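Local structure of YciF Bacterial Stress Response Protein (Salmonella enterica subsp. enterica serovar Typhimurium, 4ERU) at residues A[61-66]-A[136-141]; A[32-37]-A[103-108]; A[4-9]-A[13-18]. The protein is of unknown precise function but adopts a metal-binding, ferritin-like helical bundle and probably takes part in the bacterial stress response. All blocks are in the same frame, centred on the assembly; numbering follows the deposited sequence.

Contact 1. Residues A[61-66]-A[136-141]; sequences IDQIVE and LKLLKE
With chi1 near -75°, I64 sends its CG1 branch out beside the backbone N, and an extended chi2 carries CD1 onward to the helix of residues 136-141; L138 and L139 likewise hold CG beside their backbone N. The result is a three-residue hydrophobic seam. I64 and L138 lie alongside one another, pointing opposite ways, with I64 CG1 3.7 Å from L138 CD1. The tip of I64 then meets L139 crosswise, with I64 CD1 3.7 Å from L139 CD2. At the margin of this seam Q63 runs across L138, its CB 4.0 Å from L138 CD1. No hydrogen bond or salt bridge crosses the contact; K137 and E141 pair weakly with each other along their own helix. I64 and L139 have further neighbours: I64 rests on L17, and L139 reaches Y120, L123 and A127. The short helical segments run nearly antiparallel, with 165° between their directions and axes 9.8 Å apart at closest approach. Near-antiparallel helices meeting through aliphatic side chains, here part of helices 41-66 and 133-159, are the pattern expected in the helical bundle of a ferritin-like domain.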
# COMPACT_ATOMS: atom_id res chain seq x y z
N ILE A 61 14.85 -5.07 12.46
CA ILE A 61 13.81 -4.85 13.44
C ILE A 61 14.29 -5.42 14.80
O ILE A 61 14.12 -4.76 15.82
CB ILE A 61 12.45 -5.46 13.01
CG1 ILE A 61 11.89 -4.74 11.76
CG2 ILE A 61 11.45 -5.45 14.19
CD1 ILE A 61 10.50 -5.29 11.24
N ASP A 62 14.91 -6.61 14.82
CA ASP A 62 15.47 -7.12 16.09
C ASP A 62 16.48 -6.13 16.69
O ASP A 62 16.42 -5.83 17.88
CB ASP A 62 16.09 -8.51 15.96
CG ASP A 62 15.07 -9.56 15.61
OD1 ASP A 62 13.87 -9.41 15.95
OD2 ASP A 62 15.47 -10.56 14.98
N GLN A 63 17.38 -5.62 15.85
CA GLN A 63 18.31 -4.54 16.24
C GLN A 63 17.64 -3.27 16.75
O GLN A 63 18.11 -2.67 17.72
CB GLN A 63 19.25 -4.19 15.10
CG GLN A 63 20.22 -5.27 14.74
CD GLN A 63 21.10 -4.82 13.60
OE1 GLN A 63 21.34 -5.56 12.65
NE2 GLN A 63 21.59 -3.58 13.67
N ILE A 64 16.58 -2.82 16.09
CA ILE A 64 15.78 -1.69 16.57
C ILE A 64 15.24 -1.98 17.99
O ILE A 64 15.27 -1.10 18.87
CB ILE A 64 14.61 -1.34 15.59
CG1 ILE A 64 15.17 -0.62 14.35
CG2 ILE A 64 13.53 -0.51 16.27
CD1 ILE A 64 14.32 -0.77 13.06
N VAL A 65 14.74 -3.20 18.19
CA VAL A 65 14.17 -3.61 19.46
C VAL A 65 15.25 -3.63 20.57
O VAL A 65 15.00 -3.14 21.68
CB VAL A 65 13.43 -4.97 19.34
CG1 VAL A 65 12.95 -5.47 20.71
CG2 VAL A 65 12.24 -4.81 18.41
N GLU A 66 16.45 -4.12 20.27
CA GLU A 66 17.56 -4.07 21.23
C GLU A 66 18.11 -2.65 21.50
O GLU A 66 18.78 -2.44 22.51
CB GLU A 66 18.70 -4.97 20.79
CG GLU A 66 18.41 -6.45 20.88
CD GLU A 66 19.03 -7.24 19.72
OE1 GLU A 66 18.52 -8.36 19.39
OE2 GLU A 66 20.02 -6.73 19.11
N LEU A 136 16.06 5.17 13.74
CA LEU A 136 15.93 6.06 12.60
C LEU A 136 16.81 5.63 11.44
O LEU A 136 16.30 5.44 10.34
CB LEU A 136 16.20 7.54 12.93
CG LEU A 136 15.92 8.54 11.78
CD1 LEU A 136 14.44 8.44 11.25
CD2 LEU A 136 16.28 10.01 12.10
N LYS A 137 18.11 5.47 11.68
CA LYS A 137 18.98 5.03 10.58
C LYS A 137 18.65 3.63 10.05
O LYS A 137 18.70 3.41 8.85
CB LYS A 137 20.49 5.23 10.90
CG LYS A 137 21.24 4.05 11.51
CD LYS A 137 22.76 4.37 11.70
CE LYS A 137 23.56 4.15 10.42
NZ LYS A 137 23.57 2.68 10.01
N LEU A 138 18.29 2.68 10.93
CA LEU A 138 17.87 1.36 10.46
C LEU A 138 16.57 1.40 9.62
O LEU A 138 16.49 0.78 8.54
CB LEU A 138 17.77 0.35 11.62
CG LEU A 138 19.11 0.09 12.33
CD1 LEU A 138 18.85 -0.47 13.71
CD2 LEU A 138 20.03 -0.85 11.49
N LEU A 139 15.59 2.14 10.10
CA LEU A 139 14.30 2.26 9.42
C LEU A 139 14.47 2.91 8.08
O LEU A 139 13.86 2.45 7.09
CB LEU A 139 13.28 3.02 10.27
CG LEU A 139 12.79 2.24 11.50
CD1 LEU A 139 12.24 3.20 12.57
CD2 LEU A 139 11.75 1.09 11.19
N LYS A 140 15.29 3.96 8.01
CA LYS A 140 15.55 4.65 6.75
C LYS A 140 16.22 3.73 5.75
O LYS A 140 15.95 3.81 4.56
CB LYS A 140 16.44 5.87 6.96
CG LYS A 140 15.70 7.11 7.39
CD LYS A 140 16.69 8.31 7.57
CE LYS A 140 15.96 9.63 7.50
NZ LYS A 140 16.86 10.84 7.32
N GLU A 141 17.13 2.88 6.24
CA GLU A 141 17.77 1.88 5.37
C GLU A 141 16.77 0.89 4.76
O GLU A 141 16.83 0.59 3.58
CB GLU A 141 18.83 1.11 6.11
CG GLU A 141 20.21 1.70 6.03
CD GLU A 141 21.25 0.71 6.56
OE1 GLU A 141 21.72 0.89 7.71
OE2 GLU A 141 21.55 -0.27 5.84

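Contact 2. Residues A[32-37]-A[103-108]; sequences PKLARA and AALIAA. With MLT (D-malate), chain C.
L105 carries the whole of this interhelical contact from its side: its two methyls part to meet two different residues of 32-37, while R36 and K33 of that same segment of helix 9-37 turn to a bound d-malate instead. L105 CD2 meets L34 CD2 at 4.2 Å, the two leucines approaching at a slant. The other branch, L105 CD1, lies 4.2 Å from A37 CB. These are normal van der Waals contacts between methyls, but few in number, and the two segments bury just 108 Å² between them; L34 CA is 7.8 Å from L105 CA. All three residues are buried: V91 adds to the surroundings of L105, F47 to those of L34, and I92 to those of A37.

The polar half of the segment is built differently. R36 bends at chi3 (-61°), which swings the guanidinium back along its own helix until one face lies over K33 CA, off-centre and near its edge. From there it offers two N-H groups to one malate carboxylate. The NE bond is short and nearly straight, R36 NE to malate O5 being 2.6 Å with an angle of 172° at the hydrogen. Its companion, R36 NH2 to malate O4, measures 3.0 Å, and O4 lies in the guanidinium plane. K33, bent at three successive torsions, comes up to the same carboxylate with a methylene, K33 CD lying 3.2 Å from malate O4. I92 and R101 complete the pocket, and R101 also donates to A37 O.

The two bonds hold both carboxylate oxygens and limit the group's turning, although its plane stands about 50° from that of the guanidinium. Together with the nearby K33 and R101, they imply a basic pocket whose positive charge would favour an anionic ligand, although its biological ligand is not established.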
# COMPACT_ATOMS: atom_id res chain seq x y z
N PRO A 32 8.61 -17.84 -1.28
CA PRO A 32 9.08 -19.01 -2.05
C PRO A 32 8.09 -19.50 -3.13
O PRO A 32 8.49 -19.84 -4.25
CB PRO A 32 9.25 -20.08 -0.96
CG PRO A 32 9.61 -19.28 0.26
CD PRO A 32 8.63 -18.12 0.17
N LYS A 33 6.82 -19.55 -2.76
CA LYS A 33 5.78 -19.91 -3.69
C LYS A 33 5.67 -18.92 -4.84
O LYS A 33 5.49 -19.32 -6.01
CB LYS A 33 4.44 -20.01 -2.97
CG LYS A 33 3.32 -19.99 -3.96
CD LYS A 33 2.38 -21.08 -3.71
CE LYS A 33 1.24 -20.63 -2.87
NZ LYS A 33 0.10 -21.35 -3.47
N LEU A 34 5.78 -17.62 -4.53
CA LEU A 34 5.75 -16.62 -5.58
C LEU A 34 6.90 -16.85 -6.57
O LEU A 34 6.71 -16.75 -7.78
CB LEU A 34 5.80 -15.18 -5.01
CG LEU A 34 4.68 -14.79 -4.05
CD1 LEU A 34 4.72 -13.30 -3.63
CD2 LEU A 34 3.29 -15.15 -4.64
N ALA A 35 8.08 -17.17 -6.05
CA ALA A 35 9.20 -17.41 -6.92
C ALA A 35 8.94 -18.61 -7.83
O ALA A 35 9.29 -18.56 -9.00
CB ALA A 35 10.52 -17.60 -6.12
N ARG A 36 8.28 -19.65 -7.31
CA ARG A 36 8.03 -20.88 -8.12
C ARG A 36 6.95 -20.67 -9.15
O ARG A 36 7.00 -21.25 -10.23
CB ARG A 36 7.56 -22.05 -7.23
CG ARG A 36 8.57 -22.52 -6.27
CD ARG A 36 8.14 -23.86 -5.65
NE ARG A 36 6.89 -23.83 -4.89
CZ ARG A 36 6.75 -23.52 -3.60
NH1 ARG A 36 7.77 -23.15 -2.84
NH2 ARG A 36 5.54 -23.57 -3.06
N ALA A 37 5.97 -19.83 -8.79
CA ALA A 37 4.76 -19.63 -9.58
C ALA A 37 5.00 -18.90 -10.89
O ALA A 37 4.17 -18.94 -11.80
CB ALA A 37 3.71 -18.90 -8.76
N ALA A 103 2.45 -10.52 -14.96
CA ALA A 103 1.91 -9.16 -14.82
C ALA A 103 1.11 -9.01 -13.53
O ALA A 103 1.24 -8.02 -12.83
CB ALA A 103 1.04 -8.79 -16.04
N ALA A 104 0.30 -10.01 -13.23
CA ALA A 104 -0.63 -9.94 -12.11
C ALA A 104 0.06 -10.17 -10.78
O ALA A 104 -0.31 -9.56 -9.76
CB ALA A 104 -1.79 -10.94 -12.32
N LEU A 105 1.10 -11.00 -10.79
CA LEU A 105 1.94 -11.21 -9.63
C LEU A 105 2.81 -9.98 -9.29
O LEU A 105 3.01 -9.65 -8.11
CB LEU A 105 2.86 -12.40 -9.86
CG LEU A 105 2.21 -13.76 -9.62
CD1 LEU A 105 3.25 -14.88 -9.83
CD2 LEU A 105 1.58 -13.82 -8.22
N ILE A 106 3.35 -9.34 -10.32
CA ILE A 106 4.10 -8.09 -10.13
C ILE A 106 3.20 -7.05 -9.49
O ILE A 106 3.60 -6.44 -8.50
CB ILE A 106 4.69 -7.56 -11.43
CG1 ILE A 106 5.84 -8.45 -11.88
CG2 ILE A 106 5.27 -6.14 -11.20
CD1 ILE A 106 6.18 -8.29 -13.37
N ALA A 107 1.98 -6.92 -10.00
CA ALA A 107 1.02 -5.98 -9.42
C ALA A 107 0.74 -6.25 -7.93
O ALA A 107 0.72 -5.33 -7.11
CB ALA A 107 -0.30 -5.98 -10.24
N ALA A 108 0.53 -7.52 -7.59
CA ALA A 108 0.19 -7.94 -6.25
C ALA A 108 1.39 -7.64 -5.36
O ALA A 108 1.23 -7.11 -4.23
CB ALA A 108 -0.18 -9.49 -6.22
C1 MLT C . 1.36 -23.37 -9.01
O1 MLT C . 0.12 -23.30 -9.13
O2 MLT C . 2.16 -22.95 -9.88
C2 MLT C . 1.92 -24.00 -7.77
O3 MLT C . 0.92 -24.01 -6.75
C3 MLT C . 3.12 -23.19 -7.29
C4 MLT C . 3.79 -23.92 -6.14
O4 MLT C . 3.27 -23.85 -5.01
O5 MLT C . 4.84 -24.55 -6.37

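Contact 3. Residues A[4-9]-A[13-18]; sequences MNIKTV and FIHLLS
M4, a selenomethionine, opens the segment by laying its side chain against H15. Its CB is 3.4 Å from H15 NE2, and an extended chi2 places SE 4.7 Å from the centroid of the imidazole. Because SE sits 32° off the ring normal, this Met-aromatic contact is oblique. Two residues on, I6 crosses H15 at about a right angle, with I6 CD1 3.5 Å from H15 CB. M4 thus meets the outer part of the ring and I6 its base. H15 can serve both since its chi1 of -179° sets CG anti to the backbone N and extends the ring toward the loop. The burial has a polar cost: H15 ND1 is covered here without a partner in the model. K7 N donates to D11 OD2, and T8 then takes the N-cap position, its OG1 accepting from D11 N. V9 begins the helix proper, and its carbonyl O receives F13 N at 2.9 Å with an angle of 160°, an ordinary first-turn bond. Farther along, I14 O accepts from S18 N and, from the opposite face of the carbonyl plane, from S18 OG at 2.7 Å; S18 OG is also bonded to K74 N. F13 turns into the bundle, packing on L123 and L126 of helix 99-130 and meeting Y132 edge-to-face. L17 reaches I61 of helix 41-66, whereas the N-terminal strip lies at the subunit boundary: M4 O bonds S94 OG of the second subunit, and I6 touches V100 of that same chain.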
# COMPACT_ATOMS: atom_id res chain seq x y z
N MSE A 4 -6.10 -3.11 19.78
CA MSE A 4 -4.96 -2.21 19.85
C MSE A 4 -5.34 -1.23 20.96
O MSE A 4 -6.54 -0.93 21.12
CB MSE A 4 -4.70 -1.48 18.49
CG MSE A 4 -5.93 -0.82 17.81
SE MSE A 4 -5.67 0.19 16.11
CE MSE A 4 -5.07 1.89 16.81
N ASN A 5 -4.38 -0.77 21.75
CA ASN A 5 -4.64 0.38 22.64
C ASN A 5 -3.49 1.38 22.75
O ASN A 5 -2.44 1.09 23.35
CB ASN A 5 -5.16 -0.01 24.03
CG ASN A 5 -5.82 1.17 24.76
OD1 ASN A 5 -6.33 2.10 24.12
ND2 ASN A 5 -5.79 1.15 26.09
N ILE A 6 -3.73 2.55 22.18
CA ILE A 6 -2.71 3.52 21.86
C ILE A 6 -2.98 4.82 22.60
O ILE A 6 -3.82 5.62 22.17
CB ILE A 6 -2.74 3.85 20.36
CG1 ILE A 6 -3.10 2.61 19.53
CG2 ILE A 6 -1.46 4.52 19.94
CD1 ILE A 6 -1.93 1.79 19.00
N LYS A 7 -2.29 5.05 23.70
CA LYS A 7 -2.48 6.27 24.43
C LYS A 7 -1.37 7.25 24.13
O LYS A 7 -1.57 8.45 24.24
CB LYS A 7 -2.57 6.00 25.94
CG LYS A 7 -3.84 5.28 26.39
CD LYS A 7 -3.94 5.27 27.93
CE LYS A 7 -4.77 4.09 28.45
NZ LYS A 7 -4.17 2.76 28.07
N THR A 8 -0.20 6.75 23.76
CA THR A 8 0.98 7.59 23.58
C THR A 8 1.58 7.36 22.21
O THR A 8 1.37 6.29 21.65
CB THR A 8 2.08 7.22 24.60
OG1 THR A 8 2.40 5.83 24.47
CG2 THR A 8 1.64 7.52 26.03
N VAL A 9 2.35 8.33 21.71
CA VAL A 9 3.18 8.15 20.51
C VAL A 9 4.07 6.91 20.64
O VAL A 9 4.24 6.17 19.66
CB VAL A 9 4.02 9.41 20.15
CG1 VAL A 9 4.91 9.16 18.90
CG2 VAL A 9 3.11 10.58 19.85
N PHE A 13 4.08 3.71 18.06
CA PHE A 13 5.27 3.23 17.40
C PHE A 13 5.46 1.73 17.65
O PHE A 13 5.85 0.99 16.77
CB PHE A 13 6.48 4.04 17.86
CG PHE A 13 7.79 3.54 17.35
CD1 PHE A 13 8.32 4.02 16.16
CD2 PHE A 13 8.51 2.57 18.06
CE1 PHE A 13 9.54 3.56 15.68
CE2 PHE A 13 9.72 2.10 17.60
CZ PHE A 13 10.25 2.58 16.39
N ILE A 14 5.18 1.28 18.86
CA ILE A 14 5.29 -0.13 19.18
C ILE A 14 4.22 -0.92 18.43
O ILE A 14 4.50 -2.00 17.95
CB ILE A 14 5.17 -0.36 20.74
CG1 ILE A 14 6.48 0.02 21.45
CG2 ILE A 14 4.71 -1.81 21.09
CD1 ILE A 14 6.34 -0.05 22.95
N HIS A 15 3.01 -0.39 18.36
CA HIS A 15 1.93 -1.07 17.65
C HIS A 15 2.33 -1.31 16.18
O HIS A 15 2.25 -2.44 15.67
CB HIS A 15 0.61 -0.29 17.71
CG HIS A 15 -0.52 -0.98 17.01
ND1 HIS A 15 -0.85 -0.72 15.69
CD2 HIS A 15 -1.35 -1.97 17.41
CE1 HIS A 15 -1.85 -1.50 15.33
NE2 HIS A 15 -2.17 -2.28 16.35
N LEU A 16 2.77 -0.25 15.52
CA LEU A 16 3.09 -0.29 14.09
C LEU A 16 4.36 -1.07 13.84
O LEU A 16 4.46 -1.77 12.84
CB LEU A 16 3.22 1.12 13.49
CG LEU A 16 2.02 2.06 13.60
CD1 LEU A 16 2.42 3.48 13.19
CD2 LEU A 16 0.83 1.57 12.74
N LEU A 17 5.35 -0.93 14.72
CA LEU A 17 6.55 -1.75 14.57
C LEU A 17 6.15 -3.23 14.65
O LEU A 17 6.60 -4.05 13.84
CB LEU A 17 7.64 -1.41 15.61
CG LEU A 17 8.97 -2.15 15.40
CD1 LEU A 17 9.62 -1.83 14.00
CD2 LEU A 17 9.94 -1.83 16.54
N SER A 18 5.29 -3.56 15.60
CA SER A 18 4.83 -4.95 15.76
C SER A 18 4.05 -5.48 14.55
O SER A 18 4.21 -6.64 14.17
CB SER A 18 3.98 -5.09 17.03
OG SER A 18 4.73 -4.66 18.16

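Contacts 1 and 2 are buried helix-helix contacts on opposite sides of the chain's centre, about 28 Å apart between their centres, whereas contact 3 is only partly buried. Contact 1 is aliphatic and touches contact 3 directly, L139 CD1 lying 4.1 Å from F13 CE1. Contacts 2 and 3 both draw on helix 9-37, one near each end, and both reach the second subunit. Their chemistry differs: contact 2 pairs a sparse apolar interface with a charged, ligand-binding outer side, and contact 3 combines helix capping with a histidine packed against a loop. No strand takes part anywhere; all three contacts belong to a helical fold.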